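Local coordinates for beta-galactosidase (Trichoderma reesei, PDB 3OGR), which probably hydrolyses terminal non-reducing beta-D-galactose residues from beta-D-galactosides, as a family 35 glycoside hydrolase that binds galactose in its barrel, at residues G239-F244 with E278-A283; E122-G127 with T785-N790; S44-P49 with T72-V77; E180-A185 with N214-P219. All coordinates share one frame; numbering follows the deposited sequence.

Contact 1: G239-F244 with E278-A283. With GAL (beta-D-galactopyranose), chain E.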
# COMPACT_ATOMS: atom_id res chain seq x y z
N GLY A 239 -11.21 -7.84 6.62
CA GLY A 239 -10.77 -8.34 7.90
C GLY A 239 -9.34 -7.97 8.20
O GLY A 239 -8.45 -8.13 7.35
N TYR A 240 -9.15 -7.41 9.41
CA TYR A 240 -7.84 -7.07 9.96
C TYR A 240 -7.71 -7.67 11.31
O TYR A 240 -7.69 -6.95 12.35
CB TYR A 240 -7.64 -5.54 9.99
CG TYR A 240 -7.62 -4.95 8.58
CD1 TYR A 240 -8.81 -4.65 7.91
CD2 TYR A 240 -6.39 -4.71 7.92
CE1 TYR A 240 -8.81 -4.04 6.58
CE2 TYR A 240 -6.36 -4.12 6.65
CZ TYR A 240 -7.56 -3.83 6.01
OH TYR A 240 -7.52 -3.24 4.76
N PRO A 241 -7.58 -8.99 11.37
CA PRO A 241 -7.79 -9.66 12.69
C PRO A 241 -6.78 -9.31 13.77
O PRO A 241 -7.13 -9.46 14.95
CB PRO A 241 -7.69 -11.18 12.35
CG PRO A 241 -7.51 -11.29 10.87
CD PRO A 241 -7.46 -9.90 10.24
N LEU A 242 -5.60 -8.81 13.39
CA LEU A 242 -4.62 -8.39 14.45
C LEU A 242 -4.56 -6.89 14.75
O LEU A 242 -3.79 -6.41 15.62
CB LEU A 242 -3.28 -9.02 14.21
CG LEU A 242 -2.96 -10.27 15.06
CD1 LEU A 242 -4.08 -11.13 15.73
CD2 LEU A 242 -1.75 -10.96 14.59
N GLY A 243 -5.39 -6.12 14.10
CA GLY A 243 -5.48 -4.68 14.43
C GLY A 243 -4.24 -3.94 13.97
O GLY A 243 -3.45 -4.44 13.13
N PHE A 244 -4.11 -2.70 14.44
CA PHE A 244 -3.14 -1.75 13.89
C PHE A 244 -2.09 -1.17 14.79
O PHE A 244 -1.29 -0.27 14.37
CB PHE A 244 -3.89 -0.64 13.15
CG PHE A 244 -4.87 -1.14 12.17
CD1 PHE A 244 -6.22 -1.20 12.50
CD2 PHE A 244 -4.44 -1.60 10.90
CE1 PHE A 244 -7.17 -1.60 11.56
CE2 PHE A 244 -5.36 -2.07 9.99
CZ PHE A 244 -6.73 -2.07 10.28
N GLU A 278 -10.71 -6.73 1.35
CA GLU A 278 -9.46 -6.26 2.02
C GLU A 278 -9.14 -7.24 3.12
O GLU A 278 -9.96 -7.42 4.04
CB GLU A 278 -9.64 -4.89 2.68
CG GLU A 278 -9.99 -3.74 1.68
CD GLU A 278 -10.24 -2.47 2.43
OE1 GLU A 278 -9.67 -2.31 3.55
OE2 GLU A 278 -10.99 -1.63 1.92
N PHE A 279 -7.99 -7.88 3.05
CA PHE A 279 -7.53 -8.65 4.21
C PHE A 279 -6.12 -8.17 4.55
O PHE A 279 -5.29 -7.87 3.65
CB PHE A 279 -7.48 -10.14 3.89
CG PHE A 279 -7.26 -10.96 5.10
CD1 PHE A 279 -8.29 -11.16 6.05
CD2 PHE A 279 -5.97 -11.43 5.39
CE1 PHE A 279 -8.06 -11.90 7.20
CE2 PHE A 279 -5.70 -12.12 6.60
CZ PHE A 279 -6.77 -12.37 7.47
N GLN A 280 -5.87 -8.10 5.86
CA GLN A 280 -4.63 -7.52 6.41
C GLN A 280 -3.34 -8.01 5.71
O GLN A 280 -3.04 -9.20 5.71
CB GLN A 280 -4.63 -7.91 7.89
CG GLN A 280 -3.47 -7.27 8.66
CD GLN A 280 -3.82 -7.07 10.12
OE1 GLN A 280 -4.59 -7.85 10.71
NE2 GLN A 280 -3.18 -6.09 10.72
N GLY A 281 -2.60 -7.05 5.23
CA GLY A 281 -1.27 -7.21 4.65
C GLY A 281 -0.22 -6.38 5.40
O GLY A 281 0.92 -6.33 4.96
N GLY A 282 -0.65 -5.69 6.46
CA GLY A 282 0.32 -4.89 7.23
C GLY A 282 -0.52 -4.13 8.25
O GLY A 282 -1.57 -4.57 8.68
N ALA A 283 -0.08 -2.92 8.56
CA ALA A 283 -0.82 -2.01 9.48
C ALA A 283 -0.46 -0.60 9.09
O ALA A 283 0.71 -0.38 8.67
CB ALA A 283 -0.51 -2.30 10.95
C1 GAL E . -10.10 -0.62 6.04
C2 GAL E . -10.45 0.57 5.09
C3 GAL E . -9.23 1.00 4.32
C4 GAL E . -8.08 1.32 5.29
C5 GAL E . -7.86 0.10 6.18
C6 GAL E . -6.83 0.33 7.30
O1 GAL E . -11.11 -0.84 7.03
O2 GAL E . -11.43 0.11 4.16
O3 GAL E . -9.52 2.17 3.56
O4 GAL E . -8.51 2.43 6.08
O5 GAL E . -9.07 -0.21 6.89
O6 GAL E . -5.55 0.56 6.71
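Tyr-240 and Glu-278 both carry CG beside the backbone N (chi1 -64° and -62°), which sends phenol and carboxylate into the same pocket, where Tyr-240 OH donates to Glu-278 OE1 over 2.6 Å. That oxygen lies at the edge of the ring, in its plane, while the planes of the two groups stand 78° apart; the hydroxyl meets OE1 on its anti side. The bond helps fix the rotation of the carboxylate, whose OE1 lies 3.0 Å from the anomeric C1 of GAL. The other oxygen, Glu-278 OE2, accepts from GAL O2 (2.9 Å) and makes a salt bridge with Arg-114. The extended Gln-280 runs under the type I turn from Tyr-240 to Gly-243. Its OE1 accepts Leu-242 N at 3.0 Å in the carbonyl plane, while NE2 spends separate hydrogens on Gly-243 O (2.9 Å) and Gly-282 O (3.0 Å), so three bonds near its plane fix the amide's rotation. Before that, Gln-280 CB brushes Tyr-240 CD2. Two backbone bonds, Gly-239 N to Glu-278 O and Gln-280 N to Gly-239 O, form a parallel bridge. Beside it Pro-241 CG packs at 3.6 Å on Phe-279 CZ, the side chains crossing at about a right angle. Farther along, Ala-283 CA meets the edge of the Phe-244 ring, and Phe-244 CZ approaches GAL C6 to 3.8 Å. Adjacent parallel strands ending in loops that grip the sugar are characteristic of a TIM-barrel glycosidase, and the place of Glu-278 beside C1 is consistent with the nucleophile of a retaining enzyme.

Contact 2: E122-G127 with T785-N790. With GAL (beta-D-galactopyranose), chain E.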
# COMPACT_ATOMS: atom_id res chain seq x y z
N GLU A 122 -6.51 5.99 5.01
CA GLU A 122 -5.52 6.85 5.74
C GLU A 122 -5.05 8.04 4.87
O GLU A 122 -3.94 8.52 5.00
CB GLU A 122 -4.30 6.04 6.23
CG GLU A 122 -4.77 5.08 7.40
CD GLU A 122 -5.57 3.88 6.95
OE1 GLU A 122 -5.06 3.09 6.08
OE2 GLU A 122 -6.71 3.65 7.51
N VAL A 123 -5.97 8.52 4.03
CA VAL A 123 -5.68 9.77 3.27
C VAL A 123 -6.48 10.93 3.86
O VAL A 123 -7.50 10.71 4.55
CB VAL A 123 -5.99 9.63 1.72
CG1 VAL A 123 -5.20 8.51 1.09
CG2 VAL A 123 -7.49 9.58 1.41
N SER A 124 -6.03 12.13 3.54
CA SER A 124 -6.70 13.36 4.07
C SER A 124 -8.16 13.32 3.65
O SER A 124 -8.47 13.09 2.46
CB SER A 124 -6.04 14.61 3.48
OG SER A 124 -6.58 15.76 4.12
N GLY A 125 -9.02 13.53 4.66
CA GLY A 125 -10.48 13.58 4.43
C GLY A 125 -11.06 12.21 4.09
O GLY A 125 -12.25 12.12 3.77
N GLY A 126 -10.26 11.13 4.12
CA GLY A 126 -10.73 9.84 3.63
C GLY A 126 -11.11 9.92 2.17
O GLY A 126 -11.85 9.06 1.69
N GLY A 127 -10.51 10.87 1.46
CA GLY A 127 -10.77 11.01 0.00
C GLY A 127 -11.62 12.28 -0.26
O GLY A 127 -11.55 12.86 -1.34
N THR A 785 -1.95 18.42 9.86
CA THR A 785 -1.42 17.13 9.44
C THR A 785 -2.42 16.40 8.53
O THR A 785 -2.27 15.21 8.22
CB THR A 785 -1.08 16.29 10.66
OG1 THR A 785 -2.22 16.23 11.53
CG2 THR A 785 0.15 16.91 11.45
N GLY A 786 -3.41 17.13 8.08
CA GLY A 786 -4.38 16.65 7.07
C GLY A 786 -5.78 16.75 7.64
O GLY A 786 -5.98 17.19 8.78
N LEU A 787 -6.77 16.41 6.82
CA LEU A 787 -8.18 16.36 7.29
C LEU A 787 -8.52 14.95 7.79
O LEU A 787 -8.04 13.94 7.27
CB LEU A 787 -9.12 16.80 6.15
CG LEU A 787 -8.74 18.19 5.57
CD1 LEU A 787 -9.76 18.62 4.51
CD2 LEU A 787 -8.69 19.28 6.68
N ASP A 788 -9.39 14.89 8.79
CA ASP A 788 -9.72 13.58 9.39
C ASP A 788 -10.56 12.77 8.41
O ASP A 788 -11.27 13.29 7.56
CB ASP A 788 -10.52 13.79 10.68
CG ASP A 788 -9.65 14.41 11.82
OD1 ASP A 788 -8.44 14.34 11.78
OD2 ASP A 788 -10.22 14.91 12.77
N GLU A 789 -10.51 11.44 8.63
CA GLU A 789 -11.44 10.54 7.96
C GLU A 789 -12.89 10.68 8.46
O GLU A 789 -13.17 11.45 9.39
CB GLU A 789 -10.95 9.11 8.16
CG GLU A 789 -9.67 8.83 7.39
CD GLU A 789 -9.11 7.49 7.74
OE1 GLU A 789 -9.13 7.11 8.94
OE2 GLU A 789 -8.57 6.81 6.84
N ASN A 790 -13.80 9.96 7.78
CA ASN A 790 -15.23 10.01 8.10
C ASN A 790 -15.73 8.59 8.05
O ASN A 790 -16.64 8.27 7.25
CB ASN A 790 -15.93 10.86 7.03
CG ASN A 790 -17.19 11.47 7.56
OD1 ASN A 790 -17.21 12.63 7.92
ND2 ASN A 790 -18.29 10.74 7.46
C1 GAL E . -10.10 -0.62 6.04
C2 GAL E . -10.45 0.57 5.09
C3 GAL E . -9.23 1.00 4.32
C4 GAL E . -8.08 1.32 5.29
C5 GAL E . -7.86 0.10 6.18
C6 GAL E . -6.83 0.33 7.30
O1 GAL E . -11.11 -0.84 7.03
O2 GAL E . -11.43 0.11 4.16
O3 GAL E . -9.52 2.17 3.56
O4 GAL E . -8.51 2.43 6.08
O5 GAL E . -9.07 -0.21 6.89
O6 GAL E . -5.55 0.56 6.71
O HOH W 1 -7.86 4.83 9.45
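The flat groups here are the carboxylates of Glu-122 and Glu-789, their OE2 atoms 3.7 Å apart. GAL O6 and O4 lie on opposite sides of the Glu-122 carboxylate plane and donate to OE1 (2.7 Å) and OE2 (2.6 Å); Glu-789 OE2 lies on the O4 side. Close to that same plane sits a water that donates both to Glu-122 OE2 and to Glu-789 OE1, the latter at 2.7 Å, and so probably eases the meeting of like charges. Glu-122 N meets Glu-789 OE2 nearly along its C-O axis, at 2.9 Å. With an alanine in place of Glu-789, Glu-122 N would probably lose its acceptor and the bridging water one of its two, leaving the sugar-binding carboxylate less firmly placed. Elsewhere the bonds involve the backbone. Ser-124 OG swings away from its own N (chi1 -173°) to accept Leu-787 N at 2.8 Å. Gly-125 N points almost straight (178°) at Leu-787 O, 2.8 Å away, but approaches from above the carbonyl plane. Asp-788 O, buried without a hydrogen-bond partner, receives a CA-H...O contact from Gly-125 CA at 3.2 Å. Two loops thus clasp, one from the barrel and one linking strands 775-782 and 803-811, and their joint backs the part of the galactose-binding site that recognises O4 and O6.

Contact 3: S44-P49 with T72-V77. With GAL (beta-D-galactopyranose), chain E.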
# COMPACT_ATOMS: atom_id res chain seq x y z
N SER A 44 -5.34 -10.90 -5.31
CA SER A 44 -5.12 -9.50 -5.68
C SER A 44 -4.30 -8.79 -4.61
O SER A 44 -4.31 -9.21 -3.45
CB SER A 44 -6.52 -8.85 -5.77
OG SER A 44 -6.42 -7.44 -5.92
N GLY A 45 -3.57 -7.76 -5.06
CA GLY A 45 -2.83 -6.93 -4.13
C GLY A 45 -3.26 -5.49 -4.24
O GLY A 45 -3.47 -4.99 -5.33
N GLU A 46 -3.34 -4.80 -3.11
CA GLU A 46 -3.72 -3.39 -3.14
C GLU A 46 -2.52 -2.48 -3.49
O GLU A 46 -1.45 -2.63 -2.88
CB GLU A 46 -4.28 -2.99 -1.75
CG GLU A 46 -4.94 -1.57 -1.78
CD GLU A 46 -6.41 -1.54 -2.19
OE1 GLU A 46 -6.99 -2.64 -2.41
OE2 GLU A 46 -6.99 -0.44 -2.16
N VAL A 47 -2.75 -1.53 -4.38
CA VAL A 47 -1.77 -0.55 -4.86
C VAL A 47 -2.54 0.73 -5.06
O VAL A 47 -3.60 0.69 -5.70
CB VAL A 47 -1.09 -0.94 -6.16
CG1 VAL A 47 -0.11 0.18 -6.69
CG2 VAL A 47 -0.32 -2.29 -5.98
N HIS A 48 -2.02 1.85 -4.60
CA HIS A 48 -2.74 3.13 -4.77
C HIS A 48 -1.92 4.03 -5.73
O HIS A 48 -0.86 4.52 -5.34
CB HIS A 48 -2.94 3.84 -3.43
CG HIS A 48 -3.81 3.06 -2.50
ND1 HIS A 48 -3.90 3.30 -1.13
CD2 HIS A 48 -4.66 2.03 -2.76
CE1 HIS A 48 -4.75 2.42 -0.60
NE2 HIS A 48 -5.24 1.66 -1.58
N PRO A 49 -2.43 4.24 -6.95
CA PRO A 49 -1.60 4.97 -7.96
C PRO A 49 -1.21 6.36 -7.45
O PRO A 49 -0.12 6.81 -7.75
CB PRO A 49 -2.49 5.04 -9.20
CG PRO A 49 -3.92 4.67 -8.73
CD PRO A 49 -3.74 3.74 -7.46
N THR A 72 -4.41 -9.95 -10.02
CA THR A 72 -5.21 -8.73 -9.94
C THR A 72 -4.57 -7.76 -8.97
O THR A 72 -3.79 -8.14 -8.06
CB THR A 72 -6.63 -9.15 -9.39
OG1 THR A 72 -7.18 -10.15 -10.28
CG2 THR A 72 -7.58 -8.00 -9.22
N VAL A 73 -4.86 -6.48 -9.22
CA VAL A 73 -4.54 -5.39 -8.30
C VAL A 73 -5.79 -4.64 -7.99
O VAL A 73 -6.62 -4.42 -8.92
CB VAL A 73 -3.43 -4.48 -8.89
CG1 VAL A 73 -3.45 -3.07 -8.25
CG2 VAL A 73 -2.05 -5.16 -8.69
N SER A 74 -5.93 -4.22 -6.72
CA SER A 74 -7.08 -3.40 -6.29
C SER A 74 -6.58 -2.03 -6.01
O SER A 74 -5.52 -1.89 -5.39
CB SER A 74 -7.71 -4.07 -5.07
OG SER A 74 -8.64 -3.22 -4.46
N PHE A 75 -7.29 -0.99 -6.45
CA PHE A 75 -6.79 0.37 -6.24
C PHE A 75 -7.91 1.31 -5.85
O PHE A 75 -9.04 1.22 -6.37
CB PHE A 75 -6.07 0.90 -7.52
CG PHE A 75 -6.97 1.17 -8.71
CD1 PHE A 75 -7.42 0.15 -9.53
CD2 PHE A 75 -7.37 2.49 -8.99
CE1 PHE A 75 -8.23 0.46 -10.66
CE2 PHE A 75 -8.23 2.78 -10.09
CZ PHE A 75 -8.63 1.75 -10.92
N TYR A 76 -7.57 2.25 -4.98
CA TYR A 76 -8.39 3.44 -4.74
C TYR A 76 -8.07 4.56 -5.69
O TYR A 76 -6.93 4.67 -6.25
CB TYR A 76 -8.16 3.99 -3.28
CG TYR A 76 -8.81 3.17 -2.18
CD1 TYR A 76 -10.18 2.75 -2.25
CD2 TYR A 76 -8.10 2.98 -0.98
CE1 TYR A 76 -10.77 2.05 -1.11
CE2 TYR A 76 -8.68 2.33 0.12
CZ TYR A 76 -10.00 1.86 0.03
OH TYR A 76 -10.54 1.20 1.10
N VAL A 77 -9.06 5.45 -5.84
CA VAL A 77 -8.81 6.78 -6.42
C VAL A 77 -9.12 7.81 -5.35
O VAL A 77 -10.11 7.65 -4.63
CB VAL A 77 -9.68 7.00 -7.67
CG1 VAL A 77 -9.35 8.39 -8.35
CG2 VAL A 77 -9.37 5.88 -8.64
C1 GAL E . -10.10 -0.62 6.04
C2 GAL E . -10.45 0.57 5.09
C3 GAL E . -9.23 1.00 4.32
C4 GAL E . -8.08 1.32 5.29
C5 GAL E . -7.86 0.10 6.18
C6 GAL E . -6.83 0.33 7.30
O1 GAL E . -11.11 -0.84 7.03
O2 GAL E . -11.43 0.11 4.16
O3 GAL E . -9.52 2.17 3.56
O4 GAL E . -8.51 2.43 6.08
O5 GAL E . -9.07 -0.21 6.89
O6 GAL E . -5.55 0.56 6.71
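Strands 44-47 and 72-76 run parallel, their axes 4.3 Å apart at closest and inclined by 32°, tied by Gly-45 N to Thr-72 O, Ser-74 N to Gly-45 O and Val-47 N to Ser-74 O. Glu-46 is bent at chi2 (87°), which folds its carboxylate back over Ser-74, whose OG donates to OE1 at 2.7 Å from above the carboxylate plane. OE2 offers its anti lone pair to His-48 NE2 (2.8 Å), which lies with it in the imidazole plane, and also forms a salt bridge with Arg-114; OE2 further stands over one face of the Tyr-76 ring. Tyr-76 CB in turn covers a face of the His-48 ring in a CH-pi contact, the two rings oblique at 41°. So flanked, Tyr-76 OH accepts GAL O3 at 2.8 Å and bonds to Asn-179. Away from Glu-46 and Ser-74, Val-47 CB packs on Val-73 CG1 (3.8 Å), and farther on Pro-49 CD rests against Phe-75 CB (3.7 Å). This is the parallel pair of a beta-alpha-beta unit: helix 58-67 links the strands and covers the valines, helix 98-107 adds Phe-100, and strands 318-321 and 110-116 continue the barrel beside strands 38-47 and 72-76 respectively.

Contact 4: E180-A185 with N214-P219. With GAL (beta-D-galactopyranose), chain E.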
# COMPACT_ATOMS: atom_id res chain seq x y z
N GLU A 180 -16.67 0.26 2.88
CA GLU A 180 -17.07 -0.15 4.23
C GLU A 180 -18.31 0.62 4.74
O GLU A 180 -18.32 1.27 5.78
CB GLU A 180 -15.92 -0.03 5.26
CG GLU A 180 -14.80 -1.05 4.93
CD GLU A 180 -13.92 -1.39 6.16
OE1 GLU A 180 -13.96 -0.70 7.19
OE2 GLU A 180 -13.13 -2.39 6.06
N TYR A 181 -19.34 0.59 3.92
CA TYR A 181 -20.63 1.21 4.28
C TYR A 181 -21.31 0.21 5.20
O TYR A 181 -22.02 -0.65 4.75
CB TYR A 181 -21.39 1.58 3.00
CG TYR A 181 -22.73 2.27 3.37
CD1 TYR A 181 -22.73 3.59 3.84
CD2 TYR A 181 -23.95 1.58 3.32
CE1 TYR A 181 -23.94 4.21 4.19
CE2 TYR A 181 -25.13 2.18 3.67
CZ TYR A 181 -25.13 3.49 4.11
OH TYR A 181 -26.29 4.11 4.48
N SER A 182 -20.97 0.33 6.49
CA SER A 182 -21.20 -0.83 7.37
C SER A 182 -21.90 -0.57 8.67
O SER A 182 -22.27 -1.49 9.38
CB SER A 182 -19.86 -1.52 7.64
OG SER A 182 -19.30 -1.94 6.36
N GLY A 183 -22.06 0.71 8.97
CA GLY A 183 -22.79 1.16 10.19
C GLY A 183 -22.89 2.67 10.16
O GLY A 183 -22.39 3.36 9.22
N ALA A 184 -23.63 3.22 11.15
CA ALA A 184 -23.83 4.67 11.16
C ALA A 184 -23.99 5.09 12.61
O ALA A 184 -24.15 4.24 13.52
CB ALA A 184 -25.04 5.07 10.39
N ALA A 185 -23.88 6.38 12.81
CA ALA A 185 -24.05 7.00 14.13
C ALA A 185 -25.50 6.80 14.64
O ALA A 185 -26.44 6.53 13.85
CB ALA A 185 -23.71 8.48 14.01
N ASN A 214 -18.89 -5.15 -3.04
CA ASN A 214 -18.72 -4.24 -1.91
C ASN A 214 -17.73 -4.78 -0.89
O ASN A 214 -17.14 -5.83 -1.11
CB ASN A 214 -20.07 -3.86 -1.28
CG ASN A 214 -20.71 -5.00 -0.56
OD1 ASN A 214 -20.36 -6.19 -0.75
ND2 ASN A 214 -21.80 -4.66 0.16
N ASN A 215 -17.51 -4.00 0.19
CA ASN A 215 -16.49 -4.38 1.19
C ASN A 215 -16.98 -4.02 2.57
O ASN A 215 -16.49 -3.14 3.23
CB ASN A 215 -15.10 -3.75 0.88
CG ASN A 215 -15.05 -2.24 1.04
OD1 ASN A 215 -15.97 -1.51 0.68
ND2 ASN A 215 -13.87 -1.76 1.49
N ASP A 216 -17.96 -4.79 3.03
CA ASP A 216 -18.51 -4.59 4.35
C ASP A 216 -17.35 -4.73 5.36
O ASP A 216 -16.48 -5.60 5.23
CB ASP A 216 -19.62 -5.62 4.54
CG ASP A 216 -20.72 -5.20 5.43
OD1 ASP A 216 -20.70 -4.10 6.10
OD2 ASP A 216 -21.65 -6.08 5.62
N ALA A 217 -17.32 -3.86 6.36
CA ALA A 217 -16.20 -3.89 7.36
C ALA A 217 -16.12 -5.18 8.14
O ALA A 217 -15.02 -5.56 8.61
CB ALA A 217 -16.38 -2.74 8.35
N PHE A 218 -17.26 -5.85 8.26
CA PHE A 218 -17.37 -7.17 8.90
C PHE A 218 -18.53 -7.86 8.19
O PHE A 218 -19.22 -7.23 7.39
CB PHE A 218 -17.66 -6.98 10.40
CG PHE A 218 -18.98 -6.31 10.70
CD1 PHE A 218 -19.12 -4.92 10.62
CD2 PHE A 218 -20.09 -7.09 11.10
CE1 PHE A 218 -20.39 -4.28 10.88
CE2 PHE A 218 -21.35 -6.46 11.33
CZ PHE A 218 -21.47 -5.07 11.21
N PRO A 219 -18.80 -9.11 8.49
CA PRO A 219 -19.91 -9.83 7.82
C PRO A 219 -21.28 -9.38 8.41
O PRO A 219 -21.93 -10.10 9.18
CB PRO A 219 -19.61 -11.33 8.16
CG PRO A 219 -18.24 -11.35 8.62
CD PRO A 219 -17.99 -10.03 9.32
C1 GAL E . -10.10 -0.62 6.04
C2 GAL E . -10.45 0.57 5.09
C3 GAL E . -9.23 1.00 4.32
C4 GAL E . -8.08 1.32 5.29
C5 GAL E . -7.86 0.10 6.18
C6 GAL E . -6.83 0.33 7.30
O1 GAL E . -11.11 -0.84 7.03
O2 GAL E . -11.43 0.11 4.16
O3 GAL E . -9.52 2.17 3.56
O4 GAL E . -8.51 2.43 6.08
O5 GAL E . -9.07 -0.21 6.89
O6 GAL E . -5.55 0.56 6.71
O HOH W 2 -12.59 -4.39 8.35
O HOH W 3 -21.83 -2.37 2.55
O HOH W 4 -22.82 -3.88 7.86
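Direct hydrogen bonds join Ser-182 and Glu-180 to the segment 214-219. Ser-182 OG serves two partners at once: it donates to the anti lone pair of Asp-216 OD1 at 2.6 Å and accepts Ala-217 N at 2.8 Å, nearly straight (172°), which fixes the hydroxyl's rotation. Asp-216 is itself steadied, its OD2 accepting from Tyr-235 OH and Thr-222 N. Asn-215 carries CG between its backbone N and carbonyl carbon (chi1 68°), a turn that lifts OD1 to Glu-180 N, 2.9 Å away; the donor stands above the amide carbonyl plane rather than on a lone pair. The ND2 of the same amide bonds to Asn-179. Replacing Asn-215 by an alanine would probably leave Glu-180 N without this acceptor and Asn-179 without its amide mate, giving both sugar-binding residues more freedom.

Waters add further links. One donates to Glu-180 OE2 and to Ala-217 O (2.7 Å); another joins Ser-182 O to Asp-216 OD1.

Van der Waals contact completes the fit. Glu-180 CG lies 3.6 Å from Asn-215 ND2, the side chains crossing at about a right angle, and Ala-217 CB touches Glu-180 OE1 at 3.4 Å.

Toward the ligand, Glu-180 OE2 accepts GAL O1 at 2.7 Å, a place consistent with the acid/base of a retaining glycosidase, while OE1 is held by Trp-791. The two loops bracket helix 193-205: 180-185 follows strand 172-177, whereas 214-219 leads on to strand 236-239, with Pro-219 packed against helix 261-268.

All four contacts converge on one galactose, each holding a different part of it: contact 1 at O2, contact 2 at O4 and O6, contact 3 at O3 and contact 4 at O1. Contacts 1 and 3 meet directly, Glu-278 OE2 lying 3.0 Å from Tyr-76 OH in a probable hydrogen bond. Contacts 1 and 4 bring Glu-278 OE1 and Glu-180 OE2 to 4.3 Å of each other near C1, with Asn-215 ND2 2.9 Å from Glu-278 OE2. Contact 2 stands apart, its nearest atoms about 6 Å from contacts 1 and 3 and about 7 Å from contact 4; it alone brings in a segment from beyond the barrel.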